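Local atomic coordinates of uncharacterized HTH-type transcriptional regulator HI_0893 (Haemophilus influenzae, PDB entry 3QKX), a protein that probably binds DNA at cis-regulatory regions as a transcription factor of the TetR family, acting through a predicted helix-turn-helix motif. Residues L9-F14 with A60-S65; T17-A22 with A35-V40. One frame throughout, in Å; residues are numbered along the deposited sequence.

Contact 1 (L9-F14 with A60-S65)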
ATOM      1  N   LEU A   9      15.889  15.759  21.289  1.00 77.37           N
ATOM      2  CA  LEU A   9      16.346  14.451  21.751  1.00 75.73           C
ATOM      3  C   LEU A   9      15.339  13.337  21.468  1.00 73.60           C
ATOM      4  O   LEU A   9      15.743  12.217  21.213  1.00 72.94           O
ATOM      5  CB  LEU A   9      16.646  14.477  23.248  1.00 76.26           C
ATOM      6  CG  LEU A   9      17.220  13.196  23.845  1.00 75.11           C
ATOM      7  CD1 LEU A   9      18.529  12.837  23.164  1.00 74.23           C
ATOM      8  CD2 LEU A   9      17.400  13.359  25.317  1.00 74.14           C
ATOM      9  N   ALA A  10      14.043  13.634  21.576  1.00 72.56           N
ATOM     10  CA  ALA A  10      13.006  12.688  21.183  1.00 71.58           C
ATOM     11  C   ALA A  10      13.115  12.372  19.705  1.00 70.42           C
ATOM     12  O   ALA A  10      12.998  11.214  19.305  1.00 70.16           O
ATOM     13  CB  ALA A  10      11.599  13.243  21.507  1.00 72.52           C
ATOM     14  N   GLU A  11      13.350  13.402  18.897  1.00 70.05           N
ATOM     15  CA  GLU A  11      13.425  13.231  17.439  1.00 70.26           C
ATOM     16  C   GLU A  11      14.709  12.461  16.942  1.00 70.10           C
ATOM     17  O   GLU A  11      14.728  11.789  15.993  1.00 70.26           O
ATOM     18  CB  GLU A  11      13.302  14.596  16.729  1.00 71.27           C
ATOM     19  CG  GLU A  11      13.291  14.537  15.163  1.00 73.18           C
ATOM     20  CD  GLU A  11      12.236  13.595  14.594  1.00 74.99           C
ATOM     21  OE1 GLU A  11      11.101  13.562  15.128  1.00 79.41           O
ATOM     22  OE2 GLU A  11      12.535  12.902  13.598  1.00 75.33           O
ATOM     23  N   GLN A  12      15.787  12.732  17.766  1.00 69.57           N
ATOM     24  CA  GLN A  12      17.015  11.952  17.630  1.00 70.72           C
ATOM     25  C   GLN A  12      16.704  10.461  17.754  1.00 69.61           C
ATOM     26  O   GLN A  12      17.120   9.675  16.926  1.00 71.72           O
ATOM     27  CB  GLN A  12      18.035  12.392  18.693  1.00 71.77           C
ATOM     28  CG  GLN A  12      19.471  11.937  18.446  1.00 75.37           C
ATOM     29  CD  GLN A  12      20.432  12.480  19.498  1.00 77.01           C
ATOM     30  OE1 GLN A  12      20.318  13.626  19.914  1.00 76.68           O
ATOM     31  NE2 GLN A  12      21.384  11.648  19.931  1.00 78.25           N
ATOM     32  N   ILE A  13      15.920  10.099  18.759  1.00 67.59           N
ATOM     33  CA  ILE A  13      15.527   8.708  18.978  1.00 67.99           C
ATOM     34  C   ILE A  13      14.530   8.228  17.909  1.00 68.57           C
ATOM     35  O   ILE A  13      14.650   7.102  17.412  1.00 70.61           O
ATOM     36  CB  ILE A  13      14.962   8.494  20.408  1.00 67.34           C
ATOM     37  CG1 ILE A  13      16.080   8.683  21.457  1.00 68.01           C
ATOM     38  CG2 ILE A  13      14.368   7.111  20.563  1.00 68.26           C
ATOM     39  CD1 ILE A  13      15.583   9.050  22.881  1.00 66.96           C
ATOM     40  N   PHE A  14      13.577   9.079  17.530  1.00 67.05           N
ATOM     41  CA  PHE A  14      12.577   8.678  16.541  1.00 68.00           C
ATOM     42  C   PHE A  14      13.222   8.420  15.172  1.00 69.44           C
ATOM     43  O   PHE A  14      12.935   7.420  14.531  1.00 71.13           O
ATOM     44  CB  PHE A  14      11.456   9.724  16.406  1.00 66.56           C
ATOM     45  CG  PHE A  14      10.559   9.853  17.625  1.00 66.07           C
ATOM     46  CD1 PHE A  14      10.118   8.739  18.336  1.00 67.42           C
ATOM     47  CD2 PHE A  14      10.101  11.105  18.009  1.00 66.25           C
ATOM     48  CE1 PHE A  14       9.292   8.885  19.434  1.00 70.11           C
ATOM     49  CE2 PHE A  14       9.261  11.259  19.111  1.00 67.73           C
ATOM     50  CZ  PHE A  14       8.850  10.152  19.818  1.00 69.05           C
ATOM     51  N   ALA A  60       4.421   6.688  16.489  1.00 82.13           N
ATOM     52  CA  ALA A  60       3.222   6.736  15.641  1.00 84.97           C
ATOM     53  C   ALA A  60       2.714   8.158  15.495  1.00 83.43           C
ATOM     54  O   ALA A  60       2.544   8.637  14.379  1.00 82.26           O
ATOM     55  CB  ALA A  60       2.122   5.850  16.211  1.00 90.93           C
ATOM     56  N   HIS A  61       2.513   8.836  16.625  1.00 84.33           N
ATOM     57  CA  HIS A  61       2.027  10.227  16.632  1.00 84.20           C
ATOM     58  C   HIS A  61       2.942  11.157  15.861  1.00 79.58           C
ATOM     59  O   HIS A  61       2.481  12.040  15.145  1.00 79.23           O
ATOM     60  CB  HIS A  61       1.867  10.751  18.069  1.00 86.11           C
ATOM     61  CG  HIS A  61       0.566  10.377  18.700  1.00 93.97           C
ATOM     62  ND1 HIS A  61      -0.632  10.943  18.318  1.00 99.60           N
ATOM     63  CD2 HIS A  61       0.270   9.499  19.688  1.00100.06           C
ATOM     64  CE1 HIS A  61      -1.612  10.430  19.043  1.00106.63           C
ATOM     65  NE2 HIS A  61      -1.090   9.555  19.887  1.00107.44           N
ATOM     66  N   ARG A  62       4.241  10.948  16.023  1.00 77.27           N
ATOM     67  CA  ARG A  62       5.258  11.709  15.309  1.00 74.13           C
ATOM     68  C   ARG A  62       5.186  11.424  13.827  1.00 73.45           C
ATOM     69  O   ARG A  62       5.397  12.325  13.024  1.00 72.41           O
ATOM     70  CB  ARG A  62       6.654  11.398  15.891  1.00 72.67           C
ATOM     71  CG  ARG A  62       7.864  11.874  15.084  1.00 72.25           C
ATOM     72  CD  ARG A  62       8.444  10.750  14.267  1.00 75.38           C
ATOM     73  NE  ARG A  62       9.772  11.051  13.747  1.00 76.18           N
ATOM     74  CZ  ARG A  62      10.442  10.258  12.919  1.00 79.16           C
ATOM     75  NH1 ARG A  62       9.907   9.118  12.475  1.00 82.83           N
ATOM     76  NH2 ARG A  62      11.654  10.607  12.511  1.00 81.08           N
ATOM     77  N   VAL A  63       4.876  10.178  13.466  1.00 75.23           N
ATOM     78  CA  VAL A  63       4.718   9.798  12.058  1.00 75.33           C
ATOM     79  C   VAL A  63       3.474  10.425  11.422  1.00 76.39           C
ATOM     80  O   VAL A  63       3.553  10.960  10.313  1.00 75.78           O
ATOM     81  CB  VAL A  63       4.724   8.262  11.873  1.00 78.24           C
ATOM     82  CG1 VAL A  63       4.315   7.891  10.470  1.00 78.96           C
ATOM     83  CG2 VAL A  63       6.134   7.707  12.200  1.00 76.85           C
ATOM     84  N   PHE A  64       2.342  10.389  12.121  1.00 78.84           N
ATOM     85  CA  PHE A  64       1.156  11.120  11.657  1.00 80.48           C
ATOM     86  C   PHE A  64       1.471  12.615  11.418  1.00 77.75           C
ATOM     87  O   PHE A  64       1.093  13.156  10.376  1.00 77.39           O
ATOM     88  CB  PHE A  64      -0.051  10.952  12.612  1.00 85.15           C
ATOM     89  CG  PHE A  64      -1.023   9.854  12.196  1.00 90.13           C
ATOM     90  N   SER A  65       2.209  13.247  12.347  1.00 75.85           N
ATOM     91  CA  SER A  65       2.582  14.675  12.239  1.00 74.44           C
ATOM     92  C   SER A  65       3.377  15.012  10.978  1.00 72.09           C
ATOM     93  O   SER A  65       3.121  16.040  10.343  1.00 72.86           O
ATOM     94  CB  SER A  65       3.408  15.138  13.463  1.00 73.64           C
ATOM     95  OG  SER A  65       2.608  15.220  14.626  1.00 77.25           O
TER
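One face of the Arg62 guanidinium lies against Phe14 CB, which sits 3.4 Å from Arg62 NE, while its edge is taken by the carboxylate of Glu11. The Phe14 ring lies between Arg62 CB over one face and Ala10 O, 3.1 Å above the plane and toward the rim, on the other. Its plane is turned 42° from that of the guanidinium, so the two flat groups are not stacked; it is the aliphatic part of the arginine that runs past the ring. This contact joins two helices of the TetR-type DNA-binding region, helix 6-23 and the long helix 52-72 that follows the predicted helix-turn-helix, and it illustrates how a charged side chain can serve both a hydrophobic boundary and a salt bridge.

Arg62 grips the carboxylate side-on, through NE and NH2. Arg62 NE gives a nearly straight bond of 3.2 Å to Glu11 OE1, entering on the syn lone pair, and the second nitrogen, Arg62 NH2, reaches Glu11 OE2 at 2.7 Å. The carboxylate and guanidinium planes are only 18° apart, which suits a two-point pairing, and the double grip restrains rotation of both groups. Glu11 gets there because its CG is anti to the backbone N (chi1 -177°) and the chain then bends at chi2, carrying the carboxylate nearer to helix 52-72 than its CB direction would suggest. A second acid, Asp18, two turns further along helix 6-23, takes Arg62 NH1 in a salt bridge; with two carboxylates about it, the arginine's positive charge is probably well compensated.

Behind the polar pair, Phe14 is buried and also packs on Gln58 and Phe59. Here the methylenes of the arginine continue the apolar surface: Arg62 CG comes to 3.8 Å from Phe14 CD2.

Contact 2 (T17-A22 with A35-V40)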
ATOM      1  N   THR A  17      14.701   5.184  15.309  1.00 73.76           N
ATOM      2  CA  THR A  17      13.670   4.152  15.260  1.00 75.97           C
ATOM      3  C   THR A  17      13.354   3.776  13.811  1.00 78.84           C
ATOM      4  O   THR A  17      13.301   2.598  13.470  1.00 82.60           O
ATOM      5  CB  THR A  17      12.370   4.588  15.971  1.00 73.69           C
ATOM      6  OG1 THR A  17      12.580   4.641  17.381  1.00 72.04           O
ATOM      7  CG2 THR A  17      11.219   3.603  15.663  1.00 78.90           C
ATOM      8  N   ASP A  18      13.160   4.788  12.973  1.00 77.22           N
ATOM      9  CA  ASP A  18      13.004   4.592  11.541  1.00 79.96           C
ATOM     10  C   ASP A  18      14.091   3.696  10.951  1.00 85.09           C
ATOM     11  O   ASP A  18      13.785   2.684  10.316  1.00 89.49           O
ATOM     12  CB  ASP A  18      13.029   5.935  10.817  1.00 77.35           C
ATOM     13  CG  ASP A  18      11.660   6.500  10.585  1.00 75.59           C
ATOM     14  OD1 ASP A  18      10.759   5.767  10.116  1.00 77.65           O
ATOM     15  OD2 ASP A  18      11.504   7.711  10.800  1.00 74.68           O
ATOM     16  N   ARG A  19      15.349   4.052  11.202  1.00 85.68           N
ATOM     17  CA  ARG A  19      16.490   3.330  10.621  1.00 91.67           C
ATOM     18  C   ARG A  19      16.532   1.867  11.025  1.00 95.91           C
ATOM     19  O   ARG A  19      16.652   1.001  10.176  1.00101.98           O
ATOM     20  CB  ARG A  19      17.813   3.998  11.010  1.00 91.85           C
ATOM     21  CG  ARG A  19      18.029   5.355  10.363  1.00 91.35           C
ATOM     22  CD  ARG A  19      19.437   5.893  10.638  1.00 95.89           C
ATOM     23  NE  ARG A  19      19.341   7.244  11.182  1.00 94.81           N
ATOM     24  CZ  ARG A  19      19.563   7.620  12.452  1.00 93.52           C
ATOM     25  NH1 ARG A  19      20.029   6.775  13.388  1.00 94.98           N
ATOM     26  NH2 ARG A  19      19.367   8.894  12.776  1.00 90.85           N
ATOM     27  N   LEU A  20      16.421   1.601  12.321  1.00 94.72           N
ATOM     28  CA  LEU A  20      16.463   0.225  12.836  1.00 99.48           C
ATOM     29  C   LEU A  20      15.235  -0.561  12.327  1.00103.01           C
ATOM     30  O   LEU A  20      15.325  -1.768  12.049  1.00109.95           O
ATOM     31  CB  LEU A  20      16.573   0.208  14.378  1.00 97.03           C
ATOM     32  CG  LEU A  20      17.330  -0.949  15.045  1.00100.87           C
HETATM   33  N   MSE A  21      14.123   0.138  12.111  1.00 99.67           N
HETATM   34  CA  MSE A  21      12.938  -0.488  11.515  1.00102.82           C
HETATM   35  C   MSE A  21      13.122  -0.812  10.020  1.00108.00           C
HETATM   36  O   MSE A  21      12.607  -1.813   9.542  1.00114.12           O
HETATM   37  CB  MSE A  21      11.711   0.406  11.714  1.00 97.63           C
HETATM   38  CG  MSE A  21      10.405  -0.330  11.630  1.00 99.90           C
HETATM   39 SE   MSE A  21       8.925   0.878  11.667  0.75 93.53          SE
HETATM   40  CE  MSE A  21       9.153   1.620  13.421  1.00 79.88           C
ATOM     41  N   ALA A  22      13.824   0.054   9.291  1.00106.72           N
ATOM     42  CA  ALA A  22      14.057  -0.137   7.870  1.00111.11           C
ATOM     43  C   ALA A  22      15.113  -1.230   7.594  1.00119.46           C
ATOM     44  O   ALA A  22      14.969  -2.007   6.640  1.00125.37           O
ATOM     45  CB  ALA A  22      14.462   1.179   7.228  1.00107.28           C
ATOM     46  N   ALA A  35      18.918   2.821  21.467  1.00 78.54           N
ATOM     47  CA  ALA A  35      19.818   3.779  22.127  1.00 76.72           C
ATOM     48  C   ALA A  35      21.163   3.835  21.404  1.00 79.47           C
ATOM     49  O   ALA A  35      21.684   4.928  21.158  1.00 78.50           O
ATOM     50  CB  ALA A  35      20.014   3.407  23.568  1.00 76.58           C
ATOM     51  N   LYS A  36      21.716   2.663  21.065  1.00 83.71           N
ATOM     52  CA  LYS A  36      23.001   2.592  20.353  1.00 88.03           C
ATOM     53  C   LYS A  36      22.883   3.307  19.016  1.00 87.86           C
ATOM     54  O   LYS A  36      23.732   4.124  18.662  1.00 88.41           O
ATOM     55  CB  LYS A  36      23.456   1.131  20.139  1.00 93.90           C
ATOM     56  N   GLU A  37      21.788   3.030  18.309  1.00 87.02           N
ATOM     57  CA  GLU A  37      21.503   3.664  17.023  1.00 86.92           C
ATOM     58  C   GLU A  37      21.328   5.171  17.154  1.00 82.37           C
ATOM     59  O   GLU A  37      21.762   5.910  16.282  1.00 82.93           O
ATOM     60  CB  GLU A  37      20.247   3.031  16.376  1.00 86.88           C
ATOM     61  CG  GLU A  37      19.945   3.470  14.933  1.00 88.55           C
ATOM     62  CD  GLU A  37      21.112   3.243  13.955  1.00 95.12           C
ATOM     63  OE1 GLU A  37      21.838   2.238  14.102  1.00 99.89           O
ATOM     64  OE2 GLU A  37      21.302   4.085  13.048  1.00 96.21           O
ATOM     65  N   ALA A  38      20.721   5.620  18.253  1.00 78.34           N
ATOM     66  CA  ALA A  38      20.481   7.056  18.461  1.00 75.54           C
ATOM     67  C   ALA A  38      21.672   7.808  19.061  1.00 77.12           C
ATOM     68  O   ALA A  38      21.650   9.031  19.088  1.00 76.28           O
ATOM     69  CB  ALA A  38      19.228   7.269  19.324  1.00 71.47           C
ATOM     70  N   ASN A  39      22.699   7.085  19.539  1.00 80.76           N
ATOM     71  CA  ASN A  39      23.837   7.689  20.242  1.00 82.65           C
ATOM     72  C   ASN A  39      23.379   8.361  21.562  1.00 79.01           C
ATOM     73  O   ASN A  39      23.788   9.472  21.892  1.00 79.04           O
ATOM     74  CB  ASN A  39      24.590   8.668  19.309  1.00 85.93           C
ATOM     75  CG  ASN A  39      26.101   8.742  19.594  1.00 93.90           C
ATOM     76  OD1 ASN A  39      26.580   8.414  20.693  1.00 98.00           O
ATOM     77  ND2 ASN A  39      26.857   9.175  18.587  1.00101.09           N
ATOM     78  N   VAL A  40      22.512   7.660  22.293  1.00 76.44           N
ATOM     79  CA  VAL A  40      22.082   8.063  23.610  1.00 74.37           C
ATOM     80  C   VAL A  40      22.345   6.935  24.602  1.00 76.06           C
ATOM     81  O   VAL A  40      22.314   5.770  24.235  1.00 78.43           O
ATOM     82  CB  VAL A  40      20.580   8.444  23.649  1.00 71.09           C
ATOM     83  CG1 VAL A  40      20.313   9.592  22.734  1.00 70.23           C
ATOM     84  CG2 VAL A  40      19.735   7.283  23.299  1.00 69.90           C
TER
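The predicted helix-turn-helix of a TetR-type domain has its first helix, 31-38, beside helix 6-23, and a salt bridge at the surface spans the two. Arg19 on helix 6-23 and Glu37 on helix 31-38 carry it. Arg19 NH1 donates to Glu37 OE2 over 3.0 Å, with an N-H...O angle of 157°. The acceptor lies near the guanidinium plane, at its edge, but the oxygen is met on its anti side, and the two flat groups are turned 58° against each other. A single nitrogen and a single oxygen therefore make the bond, a less constraining grip than a two-point pairing would give.

The same oxygen also rests beside the aliphatic part of the arginine, with Glu37 OE2 3.5 Å from Arg19 CD. The bend of the Arg19 chain at chi3 (-128°) turns the guanidinium toward Glu37, and Arg19 NH1 lies 3.6 Å from Glu37 CG. Arg23, one turn further along helix 6-23, adds a long, weak ion pair to Glu37 OE2.

Just beyond the bridge, helix 31-38 ends in a Schellman motif, a common helix ending: Asn39 has positive phi, and Val40 N and Asn39 N bond back to Ala35 O and Lys36 O. The short turn from there into helix 42-48, with helix 6-23 packed against the first of the two helices, is typical of the TetR-type helix-turn-helix.

How the contacts relate
From the N terminus, helix 6-23 supplies the first segment of both contacts: 9-14 for contact 1, then 17-22 for contact 2. The chain next enters helix 31-38, whose last turn lies against helix 6-23 and closes the short loop of contact 2. It runs on through helix 42-48 into helix 52-72, where contact 1 closes the longer loop, with contact 2 nested inside. Their centres are 12 Å apart, and two polar links cross between them: the second acid of Arg62, Asp18, belongs to segment 17-22, and Gln12 NE2 meets Ala38 O in a probable hydrogen bond. Helix 6-23 thus ties the predicted helix-turn-helix to the long helix following it.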